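Local coordinates for flagellar hook-associated protein 2 (Helicobacter pylori, PDB 6IWY) that caps the tip of the growing flagellar filament, promoting flagellin polymerisation there and preventing exported subunits from leaking out unpolymerised, at residues A[62-67]-A[347-352]; A[124-129]-A[221-226]; A[129-134]-A[245-250]; A[155-160]-A[228-233]; A[189-194]-A[209-214]. All coordinates share one frame; numbering follows the deposited sequence.

Contact 1 (A[62-67]-A[347-352]); sequences TLKFYT and QSYEAS
Tyr349, in the first turn of helix 349-356, lays its side chain across Thr62, Leu63 and Lys64 of strand 61-67. Its CB begins the contact, 3.2 Å from Thr62 O and 4.1 Å from CD of Lys64. CG is placed anti to the backbone N (chi1 165°), and from there the ring runs past the strand with Thr62 O at its edge, in the ring plane. CD1 is the ring atom nearest that carbonyl oxygen, at 3.4 Å, and it also lies 3.7 Å from Lys64 N. One bond further, CE1 comes within 4.3 Å of Leu63 CD1. Over one face of the ring stands Lys64 CB, 4.2 Å above the plane and offset toward the rim. The lysine suits this partly exposed place because its aliphatic part can lie on the aromatic group while its end leads away. At the tip, Tyr349 OH is hydrogen-bonded to Arg225 O, so a tyrosine brings apolar bulk for the strand and a polar end for a loop carbonyl. Ser348, the residue before Tyr349, is the N-cap: its OG accepts from Ala351 N at 2.6 Å, a short side chain well suited to that role. The arrangement is that of an N-capped helix start, following strand 344-347, whose first-turn aromatic packs on a strand of the three-stranded antiparallel sheet 70-76, 61-67 and 126-127.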
# COMPACT_ATOMS: atom_id res chain seq x y z
N THR A 62 -6.80 1.20 -10.29
CA THR A 62 -5.98 0.14 -9.72
C THR A 62 -6.03 0.27 -8.23
O THR A 62 -5.76 1.35 -7.73
CB THR A 62 -4.49 0.33 -10.08
OG1 THR A 62 -4.35 0.50 -11.50
CG2 THR A 62 -3.66 -0.90 -9.63
N LEU A 63 -6.34 -0.80 -7.52
CA LEU A 63 -6.22 -0.77 -6.07
C LEU A 63 -4.86 -1.33 -5.75
O LEU A 63 -4.57 -2.45 -6.08
CB LEU A 63 -7.30 -1.58 -5.39
CG LEU A 63 -7.13 -1.81 -3.88
CD1 LEU A 63 -7.33 -0.56 -3.11
CD2 LEU A 63 -8.10 -2.89 -3.42
N LYS A 64 -4.04 -0.52 -5.08
CA LYS A 64 -2.68 -0.88 -4.70
C LYS A 64 -2.62 -1.20 -3.22
O LYS A 64 -2.99 -0.37 -2.38
CB LYS A 64 -1.75 0.31 -4.95
CG LYS A 64 -1.13 0.36 -6.33
CD LYS A 64 -0.36 1.69 -6.59
CE LYS A 64 0.88 1.87 -5.69
NZ LYS A 64 1.95 2.79 -6.27
N PHE A 65 -2.09 -2.36 -2.87
CA PHE A 65 -1.72 -2.59 -1.47
C PHE A 65 -0.61 -3.58 -1.38
O PHE A 65 -0.30 -4.23 -2.38
CB PHE A 65 -2.92 -3.05 -0.64
CG PHE A 65 -3.61 -4.24 -1.20
CD1 PHE A 65 -3.14 -5.51 -0.94
CD2 PHE A 65 -4.69 -4.08 -2.03
CE1 PHE A 65 -3.75 -6.62 -1.48
CE2 PHE A 65 -5.32 -5.19 -2.59
CZ PHE A 65 -4.84 -6.47 -2.32
N TYR A 66 -0.03 -3.71 -0.19
CA TYR A 66 1.18 -4.49 0.06
C TYR A 66 1.05 -5.31 1.33
O TYR A 66 0.74 -4.78 2.40
CB TYR A 66 2.37 -3.56 0.21
CG TYR A 66 3.63 -4.18 0.75
CD1 TYR A 66 4.53 -4.87 -0.10
CD2 TYR A 66 3.99 -4.02 2.09
CE1 TYR A 66 5.75 -5.42 0.40
CE2 TYR A 66 5.20 -4.56 2.59
CZ TYR A 66 6.07 -5.25 1.75
OH TYR A 66 7.24 -5.78 2.24
N THR A 67 1.32 -6.61 1.22
CA THR A 67 1.28 -7.50 2.34
C THR A 67 2.05 -8.76 1.98
O THR A 67 2.32 -9.01 0.79
CB THR A 67 -0.15 -7.80 2.73
OG1 THR A 67 -0.19 -8.27 4.08
CG2 THR A 67 -0.82 -8.82 1.80
N GLN A 347 -8.04 6.06 -14.25
CA GLN A 347 -7.44 6.87 -13.20
C GLN A 347 -6.36 6.12 -12.46
O GLN A 347 -6.49 4.95 -12.12
CB GLN A 347 -8.52 7.30 -12.20
CG GLN A 347 -9.25 8.50 -12.65
CD GLN A 347 -10.38 8.88 -11.74
OE1 GLN A 347 -10.31 8.74 -10.51
NE2 GLN A 347 -11.46 9.37 -12.34
N SER A 348 -5.29 6.83 -12.15
CA SER A 348 -4.31 6.33 -11.21
C SER A 348 -4.98 6.02 -9.88
O SER A 348 -5.96 6.67 -9.50
CB SER A 348 -3.25 7.38 -10.95
OG SER A 348 -3.21 7.65 -9.56
N TYR A 349 -4.44 5.05 -9.16
CA TYR A 349 -4.81 4.81 -7.77
C TYR A 349 -4.76 6.12 -7.01
O TYR A 349 -5.71 6.46 -6.28
CB TYR A 349 -3.87 3.84 -7.09
CG TYR A 349 -4.00 3.84 -5.59
CD1 TYR A 349 -4.96 3.05 -4.95
CD2 TYR A 349 -3.21 4.67 -4.79
CE1 TYR A 349 -5.10 3.04 -3.58
CE2 TYR A 349 -3.34 4.66 -3.41
CZ TYR A 349 -4.29 3.83 -2.81
OH TYR A 349 -4.45 3.80 -1.45
N GLU A 350 -3.65 6.82 -7.16
CA GLU A 350 -3.43 8.10 -6.49
C GLU A 350 -4.55 9.05 -6.86
O GLU A 350 -5.15 9.64 -6.01
CB GLU A 350 -2.05 8.68 -6.89
CG GLU A 350 -1.68 10.02 -6.31
CD GLU A 350 -0.23 10.40 -6.59
OE1 GLU A 350 0.35 9.88 -7.60
OE2 GLU A 350 0.33 11.22 -5.81
N ALA A 351 -4.86 9.16 -8.14
CA ALA A 351 -5.93 10.07 -8.54
C ALA A 351 -7.33 9.69 -7.97
O ALA A 351 -8.14 10.59 -7.79
CB ALA A 351 -5.96 10.21 -10.03
N SER A 352 -7.57 8.40 -7.66
CA SER A 352 -8.88 7.87 -7.27
C SER A 352 -8.96 7.36 -5.85
O SER A 352 -10.05 7.03 -5.34
CB SER A 352 -9.23 6.69 -8.17
OG SER A 352 -8.33 5.64 -7.91

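Contact 2 (A[124-129]-A[221-226]); sequences RVYFGS and IINDRR
Asn223 grips the backbone of Phe127 and Ser129 through a single amide nitrogen, and this is the tight heart of the contact. With CG anti to the backbone N (chi1 170°), the amide is carried toward residues 127-129. ND2 gives a nearly straight bond to Phe127 O (2.6 Å, 174°), which lies in the amide plane, and a more bent one to Ser129 O at 2.8 Å. Ser129 O also accepts from Asp224 N at 2.9 Å, the two donors arriving from opposite faces of its carbonyl plane, while Ser129 N returns a bond to Asp224 O; the two residues form an antiparallel hydrogen-bonded pair. Gly128 fits beside them because its phi is positive and a CB would run into Asp224 O. Next to Asn223, the Tyr126 ring takes CD1 of Ile221 over one face, a CH-pi contact 4.2 Å from the ring centroid, with Asn223 OD1 at its edge; Tyr126 OH is bonded to Asp212. The looser side belongs to the partly exposed Arg225, whose NH1 stands at the edge of the Phe127 ring, 4.4 Å from CD1, and bonds Ser359 OG, while its NE bonds Gly207 O. Arg226 turns from the first segment and forms a salt bridge with Asp224, NH1 to OD2. Chemically, an asparagine amide supplies N-H groups to two carbonyls where strand pairing gives way, and the Arg226 salt bridge probably favours a charged Asp224 carboxylate.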
# COMPACT_ATOMS: atom_id res chain seq x y z
N ARG A 124 0.09 -7.49 7.83
CA ARG A 124 -0.61 -6.22 7.89
C ARG A 124 -0.80 -5.83 6.44
O ARG A 124 0.01 -6.23 5.60
CB ARG A 124 0.16 -5.20 8.70
CG ARG A 124 0.19 -5.60 10.16
CD ARG A 124 0.93 -4.61 11.01
NE ARG A 124 0.20 -3.35 11.17
CZ ARG A 124 0.68 -2.27 11.80
NH1 ARG A 124 1.90 -2.30 12.35
NH2 ARG A 124 -0.08 -1.16 11.91
N VAL A 125 -1.92 -5.18 6.11
CA VAL A 125 -2.12 -4.67 4.75
C VAL A 125 -1.83 -3.17 4.69
O VAL A 125 -2.46 -2.38 5.35
CB VAL A 125 -3.51 -4.94 4.24
CG1 VAL A 125 -3.67 -4.29 2.90
CG2 VAL A 125 -3.79 -6.42 4.10
N TYR A 126 -0.88 -2.76 3.87
CA TYR A 126 -0.53 -1.37 3.78
C TYR A 126 -1.03 -0.92 2.44
O TYR A 126 -0.56 -1.41 1.45
CB TYR A 126 0.97 -1.16 3.90
CG TYR A 126 1.45 -1.45 5.28
CD1 TYR A 126 2.04 -2.65 5.61
CD2 TYR A 126 1.27 -0.52 6.28
CE1 TYR A 126 2.46 -2.92 6.91
CE2 TYR A 126 1.67 -0.77 7.56
CZ TYR A 126 2.27 -1.97 7.88
OH TYR A 126 2.67 -2.18 9.18
N PHE A 127 -2.01 -0.02 2.42
CA PHE A 127 -2.56 0.47 1.18
C PHE A 127 -1.68 1.58 0.68
O PHE A 127 -1.04 2.25 1.46
CB PHE A 127 -3.99 0.98 1.40
CG PHE A 127 -4.93 -0.10 1.77
CD1 PHE A 127 -5.29 -0.29 3.09
CD2 PHE A 127 -5.42 -0.96 0.81
CE1 PHE A 127 -6.14 -1.32 3.43
CE2 PHE A 127 -6.26 -1.99 1.13
CZ PHE A 127 -6.62 -2.18 2.45
N GLY A 128 -1.60 1.73 -0.64
CA GLY A 128 -0.87 2.83 -1.26
C GLY A 128 0.61 2.49 -1.41
O GLY A 128 0.95 1.38 -1.78
N SER A 129 1.46 3.44 -1.06
CA SER A 129 2.89 3.30 -1.15
C SER A 129 3.61 3.13 0.19
O SER A 129 3.13 3.51 1.25
CB SER A 129 3.42 4.54 -1.83
OG SER A 129 2.72 5.68 -1.39
N ILE A 221 8.57 0.84 8.58
CA ILE A 221 7.87 0.95 7.32
C ILE A 221 7.14 2.28 7.27
O ILE A 221 6.34 2.59 8.14
CB ILE A 221 6.91 -0.27 7.11
CG1 ILE A 221 6.29 -0.21 5.71
CG2 ILE A 221 5.85 -0.27 8.16
CD1 ILE A 221 5.83 -1.52 5.17
N ILE A 222 7.47 3.11 6.30
CA ILE A 222 6.73 4.37 6.07
C ILE A 222 5.62 3.96 5.10
O ILE A 222 5.88 3.26 4.12
CB ILE A 222 7.64 5.47 5.45
CG1 ILE A 222 8.97 5.55 6.23
CG2 ILE A 222 6.97 6.86 5.49
CD1 ILE A 222 10.06 6.47 5.62
N ASN A 223 4.38 4.31 5.39
CA ASN A 223 3.25 4.02 4.49
C ASN A 223 2.49 5.29 4.30
O ASN A 223 2.30 6.06 5.26
CB ASN A 223 2.32 2.94 5.04
CG ASN A 223 1.01 2.79 4.24
OD1 ASN A 223 -0.05 2.77 4.82
ND2 ASN A 223 1.10 2.68 2.92
N ASP A 224 2.12 5.54 3.04
CA ASP A 224 1.23 6.62 2.65
C ASP A 224 0.00 6.02 1.94
O ASP A 224 0.12 5.51 0.83
CB ASP A 224 1.94 7.58 1.72
CG ASP A 224 1.06 8.78 1.30
OD1 ASP A 224 -0.01 9.03 1.94
OD2 ASP A 224 1.45 9.48 0.33
N ARG A 225 -1.16 6.08 2.59
CA ARG A 225 -2.34 5.51 2.03
C ARG A 225 -2.81 6.25 0.80
O ARG A 225 -3.52 5.66 -0.02
CB ARG A 225 -3.49 5.51 3.00
CG ARG A 225 -3.31 4.75 4.28
CD ARG A 225 -4.55 5.02 5.25
NE ARG A 225 -4.18 4.64 6.62
CZ ARG A 225 -4.35 3.43 7.16
NH1 ARG A 225 -4.94 2.44 6.47
NH2 ARG A 225 -3.91 3.20 8.41
N ARG A 226 -2.45 7.52 0.64
CA ARG A 226 -2.85 8.21 -0.60
C ARG A 226 -2.04 7.76 -1.81
O ARG A 226 -2.41 8.05 -2.94
CB ARG A 226 -2.81 9.74 -0.52
CG ARG A 226 -3.21 10.39 0.79
CD ARG A 226 -1.91 10.81 1.46
NE ARG A 226 -1.69 12.23 1.30
CZ ARG A 226 -0.51 12.82 1.18
NH1 ARG A 226 0.62 12.14 1.15
NH2 ARG A 226 -0.50 14.15 1.03

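Contact 3 (A[129-134]-A[245-250]); sequences SHLQST and TTTQES
Leu131 and Thr247 meet through their apolar branches, Leu131 CG lying 3.9 Å from Thr247 CG2. That methyl also approaches CB of Ser129 at 4.3 Å, so one small branch touches two residues that point to the same side of strand 129-132. A second group of contacts sets methyls against backbone. CD1 of Leu131 lies 3.4 Å from Thr245 O, its CD2 is 3.9 Å from the carbonyl carbon of Thr246, and Thr247 CG2 comes up to His130 O. The leucine suits its place because its two methyls can spread over consecutive peptides, and it is further enclosed by Phe242, Ile230 and Val232. In the fold, residues 245-247 are an extended loop piece running nearly antiparallel to residues 129-131, their directions 166° apart. The loop pairs with strand 230-233 through backbone bonds of Thr245 to Val232 and of Thr247 to Ile230, while strand 129-132 is the outer strand of a separate sheet beside 219-224; the side chains therefore bridge the two. Three polar side chains bond outside the two segments. Thr247 has CG2 anti to its carbonyl carbon, turned to the strand, and its OG1 accepts from Ile230 N: a threonine offers a methyl for Leu131 and a hydroxyl for the neighbouring strand. Ser129 OG, by contrast, donates to Gly228 O, and His130, whose CB points away from the loop, has its NE2 bonded to Asp71.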
# COMPACT_ATOMS: atom_id res chain seq x y z
N SER A 129 1.46 3.44 -1.06
CA SER A 129 2.89 3.30 -1.15
C SER A 129 3.61 3.13 0.19
O SER A 129 3.13 3.51 1.25
CB SER A 129 3.42 4.54 -1.83
OG SER A 129 2.72 5.68 -1.39
N HIS A 130 4.81 2.58 0.13
CA HIS A 130 5.55 2.30 1.34
C HIS A 130 7.05 2.16 1.04
O HIS A 130 7.40 1.76 -0.05
CB HIS A 130 5.04 1.01 1.95
CG HIS A 130 5.36 -0.19 1.12
ND1 HIS A 130 6.58 -0.85 1.21
CD2 HIS A 130 4.65 -0.83 0.16
CE1 HIS A 130 6.58 -1.87 0.36
NE2 HIS A 130 5.42 -1.87 -0.29
N LEU A 131 7.90 2.51 2.01
CA LEU A 131 9.30 2.16 1.98
C LEU A 131 9.63 1.41 3.26
O LEU A 131 9.14 1.75 4.32
CB LEU A 131 10.19 3.39 1.90
CG LEU A 131 10.62 3.93 0.55
CD1 LEU A 131 11.61 5.09 0.78
CD2 LEU A 131 11.25 2.85 -0.33
N GLN A 132 10.51 0.43 3.16
CA GLN A 132 10.79 -0.49 4.27
C GLN A 132 12.28 -0.57 4.55
O GLN A 132 13.09 -0.68 3.63
CB GLN A 132 10.29 -1.89 3.94
CG GLN A 132 10.05 -2.71 5.17
CD GLN A 132 9.93 -4.18 4.87
OE1 GLN A 132 8.81 -4.70 4.72
NE2 GLN A 132 11.08 -4.87 4.75
N SER A 133 12.61 -0.58 5.84
CA SER A 133 13.97 -0.61 6.27
C SER A 133 14.23 -1.85 7.07
O SER A 133 13.30 -2.46 7.60
CB SER A 133 14.27 0.57 7.17
OG SER A 133 13.97 0.27 8.51
N THR A 134 15.52 -2.18 7.17
CA THR A 134 16.04 -3.30 7.94
C THR A 134 17.35 -2.84 8.61
O THR A 134 18.39 -2.78 7.96
CB THR A 134 16.27 -4.48 7.00
OG1 THR A 134 15.05 -4.72 6.27
CG2 THR A 134 16.72 -5.79 7.74
N THR A 245 15.51 3.30 -1.64
CA THR A 245 15.28 4.63 -1.07
C THR A 245 14.15 5.44 -1.72
O THR A 245 13.87 6.54 -1.27
CB THR A 245 16.52 5.51 -1.16
OG1 THR A 245 17.09 5.37 -2.47
CG2 THR A 245 17.54 5.11 -0.10
N THR A 246 13.53 4.90 -2.76
CA THR A 246 12.37 5.55 -3.40
C THR A 246 11.34 4.52 -3.84
O THR A 246 11.68 3.41 -4.21
CB THR A 246 12.77 6.38 -4.64
OG1 THR A 246 13.21 5.51 -5.68
CG2 THR A 246 13.87 7.35 -4.32
N THR A 247 10.07 4.92 -3.80
CA THR A 247 8.99 4.06 -4.23
C THR A 247 8.81 4.22 -5.72
O THR A 247 9.02 5.32 -6.25
CB THR A 247 7.66 4.42 -3.57
OG1 THR A 247 7.34 5.80 -3.84
CG2 THR A 247 7.74 4.21 -2.06
N GLN A 248 8.40 3.12 -6.36
CA GLN A 248 8.19 3.05 -7.82
C GLN A 248 6.87 3.71 -8.21
O GLN A 248 5.79 3.16 -7.96
CB GLN A 248 8.19 1.59 -8.31
N GLU A 249 6.99 4.89 -8.82
CA GLU A 249 5.85 5.51 -9.46
C GLU A 249 5.36 4.52 -10.49
O GLU A 249 6.06 4.23 -11.46
CB GLU A 249 6.30 6.77 -10.20
CG GLU A 249 6.11 8.07 -9.43
CD GLU A 249 5.71 9.19 -10.38
OE1 GLU A 249 6.57 9.60 -11.20
OE2 GLU A 249 4.53 9.63 -10.33
N SER A 250 4.17 3.98 -10.27
CA SER A 250 3.62 3.00 -11.20
C SER A 250 2.84 3.69 -12.31
O SER A 250 2.09 4.63 -12.07
CB SER A 250 2.74 1.98 -10.47
OG SER A 250 2.19 1.06 -11.41

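Contact 4 (A[155-160]-A[228-233]); sequences LNLKGA and GNIEVK
Asn156 and Glu231 exchange two backbone hydrogen bonds that hold strands 154-158 and 230-233 together. Asn156 N points almost straight at Glu231 O (2.7 Å, 175°), and Glu231 N returns a bond of 2.9 Å to Asn156 O. The pair is the hydrogen-bonded one of an antiparallel ladder; Leu155 and Val232, next to it, form a non-hydrogen-bonded pair. Weaker CA-H...O contacts flank the bonds, among them Ile230 CA to Asn156 O at 3.3 Å. Outward from the backbone, Glu231 CG, anti to the carbonyl carbon (chi1 -51°), starts an extended chain that lies alongside Asn156 and points the same way, their CB atoms 3.7 Å apart and the amide and carboxylate planes turned by 34°. Lys233 passes beside them, its CE 3.6 Å from OD1 of Asn156. Polar and partly exposed, these three residues suit the more open face of the sheet. The other face is hydrophobic. Leu157 and Ile230 run alongside each other, CD2 of the leucine 3.9 Å from CG1 of the isoleucine, and Leu155 CD2 approaches Val232 CG2 at 4.2 Å. Beyond them Gly228 passes Lys158; a CB there would point at the lysine side chain, consistent with a glycine, while Lys158 NZ forms a salt bridge with Glu350. Alternating polar and apolar residues are typical of an amphipathic antiparallel sheet: 230-233 is its last regular strand, the other edge bonded by the extended loop 245-247, and the apolar face meets Ile222, Leu131 and, on helix 179-196, Met190 and Leu194.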
# COMPACT_ATOMS: atom_id res chain seq x y z
N LEU A 155 13.15 12.91 4.50
CA LEU A 155 11.99 12.19 4.00
C LEU A 155 11.29 13.08 2.98
O LEU A 155 10.86 14.20 3.33
CB LEU A 155 10.99 11.95 5.14
CG LEU A 155 11.05 10.64 5.88
CD1 LEU A 155 10.17 10.73 7.07
CD2 LEU A 155 10.55 9.56 4.91
N ASN A 156 11.14 12.57 1.76
CA ASN A 156 10.38 13.25 0.73
C ASN A 156 9.03 12.58 0.54
O ASN A 156 8.96 11.44 0.08
CB ASN A 156 11.12 13.21 -0.58
CG ASN A 156 11.35 14.56 -1.12
OD1 ASN A 156 12.31 15.24 -0.70
ND2 ASN A 156 10.49 14.99 -2.04
N LEU A 157 7.98 13.31 0.92
CA LEU A 157 6.61 12.83 0.87
C LEU A 157 5.77 13.87 0.18
O LEU A 157 6.16 15.06 0.12
CB LEU A 157 6.08 12.64 2.27
CG LEU A 157 6.71 11.51 3.07
CD1 LEU A 157 6.77 11.86 4.57
CD2 LEU A 157 5.88 10.29 2.86
N LYS A 158 4.60 13.43 -0.29
CA LYS A 158 3.60 14.32 -0.86
C LYS A 158 2.82 14.99 0.26
O LYS A 158 2.32 14.33 1.14
CB LYS A 158 2.63 13.53 -1.75
CG LYS A 158 1.80 14.42 -2.62
CD LYS A 158 0.94 13.65 -3.60
CE LYS A 158 -0.33 13.08 -2.97
NZ LYS A 158 -1.44 13.13 -3.97
N GLY A 159 2.71 16.30 0.21
CA GLY A 159 2.04 17.07 1.27
C GLY A 159 0.55 17.32 1.08
O GLY A 159 -0.04 17.02 0.05
N ALA A 160 -0.04 17.90 2.10
CA ALA A 160 -1.43 18.33 2.08
C ALA A 160 -1.80 19.17 0.84
O ALA A 160 -2.94 19.16 0.41
CB ALA A 160 -1.71 19.11 3.34
N GLY A 228 1.20 8.55 -2.64
CA GLY A 228 2.20 9.45 -3.20
C GLY A 228 3.63 8.90 -3.12
O GLY A 228 3.93 8.05 -2.31
N ASN A 229 4.50 9.40 -3.99
CA ASN A 229 5.92 9.14 -3.92
C ASN A 229 6.44 9.27 -2.51
O ASN A 229 6.04 10.17 -1.78
CB ASN A 229 6.65 10.11 -4.82
CG ASN A 229 6.38 9.85 -6.29
OD1 ASN A 229 5.67 8.92 -6.66
ND2 ASN A 229 6.96 10.67 -7.13
N ILE A 230 7.29 8.32 -2.12
CA ILE A 230 8.09 8.40 -0.91
C ILE A 230 9.58 8.22 -1.27
O ILE A 230 9.92 7.32 -2.06
CB ILE A 230 7.73 7.28 0.08
CG1 ILE A 230 6.25 7.31 0.45
CG2 ILE A 230 8.58 7.42 1.39
CD1 ILE A 230 5.86 6.04 1.25
N GLU A 231 10.44 9.08 -0.70
CA GLU A 231 11.89 9.00 -0.85
C GLU A 231 12.59 9.24 0.47
O GLU A 231 12.20 10.12 1.23
CB GLU A 231 12.42 10.03 -1.83
CG GLU A 231 11.71 10.05 -3.17
CD GLU A 231 12.30 11.06 -4.19
OE1 GLU A 231 11.87 11.00 -5.39
OE2 GLU A 231 13.15 11.92 -3.80
N VAL A 232 13.63 8.46 0.74
CA VAL A 232 14.51 8.69 1.86
C VAL A 232 15.83 9.08 1.24
O VAL A 232 16.49 8.28 0.62
CB VAL A 232 14.68 7.42 2.68
CG1 VAL A 232 15.63 7.65 3.89
CG2 VAL A 232 13.31 6.91 3.11
N LYS A 233 16.20 10.34 1.41
CA LYS A 233 17.36 10.91 0.76
C LYS A 233 18.40 11.34 1.77
O LYS A 233 18.11 11.53 2.93
CB LYS A 233 16.93 12.14 -0.05
CG LYS A 233 16.31 11.79 -1.39
CD LYS A 233 15.21 12.78 -1.80
CE LYS A 233 15.61 14.28 -1.71
NZ LYS A 233 16.72 14.65 -2.67

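Contact 5 (A[189-194]-A[209-214]); sequences AMEQAL and ISIDTL
Ile211 sends its CD1 between two helix residues, 3.8 Å from Met190 CB and 3.9 Å from CD1 of Leu194, and the rest of the contact follows from how these chains are turned. Leu194 crosses Ile211 obliquely, but crosses Ile209 at about a right angle, its CD1 meeting CG2 of Ile209 at 4.0 Å. One methyl of the leucine therefore touches both isoleucines, which stand two residues apart on the same side of strand 209-214. In Ile209 the branch CG2 is anti to the backbone N, and it is this branch that carries the contact. Met190 begins at the isoleucine with its CB, yet its extended chain leads away, toward Ile169 and Leu155 of strands 164-173 and 154-158 in the adjacent sheet; a long flexible thioether suits a position that touches both sheets. Glu191 is different in kind. It slides past Ile211 in the opposite direction, its CG 4.1 Å from CD1, so the aliphatic part packs while the carboxylate lies at the partly exposed margin. There Glu191 OE2 and Ile211 O, two acceptors, do not bond; the carbonyl is instead bonded to Gln187 NE2. Branched isoleucines suit a strand, and Met190 and Leu194, one helical turn apart, put their apolar side chains on the same face of the helix. The axis of residues 189-194 runs nearly antiparallel to that of 209-214, 168° between directions, at a closest approach of 9.1 Å. This is classic alpha/beta packing: helix 179-196 lies against apolar faces of both sheets, and this contact is its part on strand 209-214.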
# COMPACT_ATOMS: atom_id res chain seq x y z
N ALA A 189 11.78 10.19 15.86
CA ALA A 189 12.37 11.34 15.20
C ALA A 189 11.52 11.69 14.00
O ALA A 189 11.15 12.83 13.85
CB ALA A 189 13.81 11.09 14.80
N MET A 190 11.19 10.68 13.17
CA MET A 190 10.44 10.89 11.90
C MET A 190 9.02 11.36 12.16
O MET A 190 8.49 12.25 11.48
CB MET A 190 10.35 9.58 11.11
CG MET A 190 11.68 9.08 10.56
SD MET A 190 11.56 7.62 9.49
CE MET A 190 13.28 7.42 9.00
N GLU A 191 8.42 10.76 13.17
CA GLU A 191 7.09 11.15 13.59
C GLU A 191 7.10 12.58 14.11
O GLU A 191 6.20 13.33 13.80
CB GLU A 191 6.53 10.16 14.63
CG GLU A 191 6.08 8.83 14.02
CD GLU A 191 5.38 7.87 15.00
OE1 GLU A 191 5.50 8.05 16.22
OE2 GLU A 191 4.72 6.90 14.53
N GLN A 192 8.11 12.95 14.90
CA GLN A 192 8.18 14.32 15.45
C GLN A 192 8.36 15.33 14.34
O GLN A 192 7.76 16.39 14.37
CB GLN A 192 9.32 14.45 16.47
CG GLN A 192 8.98 13.94 17.85
CD GLN A 192 10.07 14.22 18.90
OE1 GLN A 192 10.75 15.24 18.85
NE2 GLN A 192 10.21 13.32 19.88
N ALA A 193 9.15 14.99 13.35
CA ALA A 193 9.40 15.90 12.25
C ALA A 193 8.09 16.14 11.50
O ALA A 193 7.66 17.28 11.28
CB ALA A 193 10.47 15.35 11.31
N LEU A 194 7.43 15.05 11.13
CA LEU A 194 6.20 15.16 10.40
C LEU A 194 5.13 15.91 11.18
O LEU A 194 4.39 16.71 10.61
CB LEU A 194 5.75 13.78 9.94
CG LEU A 194 6.54 13.28 8.73
CD1 LEU A 194 6.28 11.81 8.42
CD2 LEU A 194 6.18 14.10 7.57
N ILE A 209 -0.42 9.28 6.68
CA ILE A 209 0.99 8.93 6.77
C ILE A 209 1.26 8.31 8.12
O ILE A 209 0.94 8.90 9.16
CB ILE A 209 1.93 10.13 6.58
CG1 ILE A 209 1.78 10.67 5.17
CG2 ILE A 209 3.34 9.68 6.70
CD1 ILE A 209 2.75 11.85 4.87
N SER A 210 1.88 7.14 8.10
CA SER A 210 2.35 6.54 9.32
C SER A 210 3.69 5.87 9.11
O SER A 210 4.08 5.54 7.99
CB SER A 210 1.32 5.53 9.83
OG SER A 210 1.05 4.60 8.82
N ILE A 211 4.37 5.66 10.23
CA ILE A 211 5.63 4.97 10.30
C ILE A 211 5.53 3.93 11.41
O ILE A 211 5.62 4.25 12.58
CB ILE A 211 6.73 5.96 10.65
CG1 ILE A 211 6.90 6.98 9.52
CG2 ILE A 211 8.05 5.26 10.85
CD1 ILE A 211 6.97 8.35 10.00
N ASP A 212 5.34 2.68 11.03
CA ASP A 212 5.23 1.56 11.96
C ASP A 212 6.56 0.82 12.13
O ASP A 212 7.40 0.83 11.24
CB ASP A 212 4.21 0.52 11.45
CG ASP A 212 2.77 1.02 11.44
OD1 ASP A 212 2.45 1.99 12.15
OD2 ASP A 212 1.94 0.42 10.72
N THR A 213 6.73 0.15 13.26
CA THR A 213 7.80 -0.82 13.43
C THR A 213 7.25 -2.23 13.18
O THR A 213 6.09 -2.53 13.44
CB THR A 213 8.42 -0.77 14.82
OG1 THR A 213 7.56 -1.45 15.75
CG2 THR A 213 8.60 0.68 15.27
N LEU A 214 8.14 -3.10 12.72
CA LEU A 214 7.75 -4.42 12.26
C LEU A 214 8.92 -5.41 12.44
O LEU A 214 10.01 -5.01 12.83
CB LEU A 214 7.25 -4.27 10.82
CG LEU A 214 7.62 -5.17 9.65
CD1 LEU A 214 6.86 -6.53 9.59
CD2 LEU A 214 7.31 -4.31 8.42

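How the contacts relate
Contact 2 is nearest the chain centre; contacts 2, 3 and 4 have centres 10 to 12 Å apart, while the centres of contacts 1 and 5 are about 22 Å apart. The five first segments come in order along the chain before any second segment; contact 1 spans all the others, contact 5 is the innermost, and contact 2 crosses both 3 and 4. Contacts 2, 3 and 5 share the sheet of strands 129-132, 219-224 and 209-214, and contact 1 meets contact 2 on the sheet containing strands 61-67 and 126-127. Contact 4 builds a further sheet. Distant parts of the sequence thus join into one compact portion of this FliD fragment.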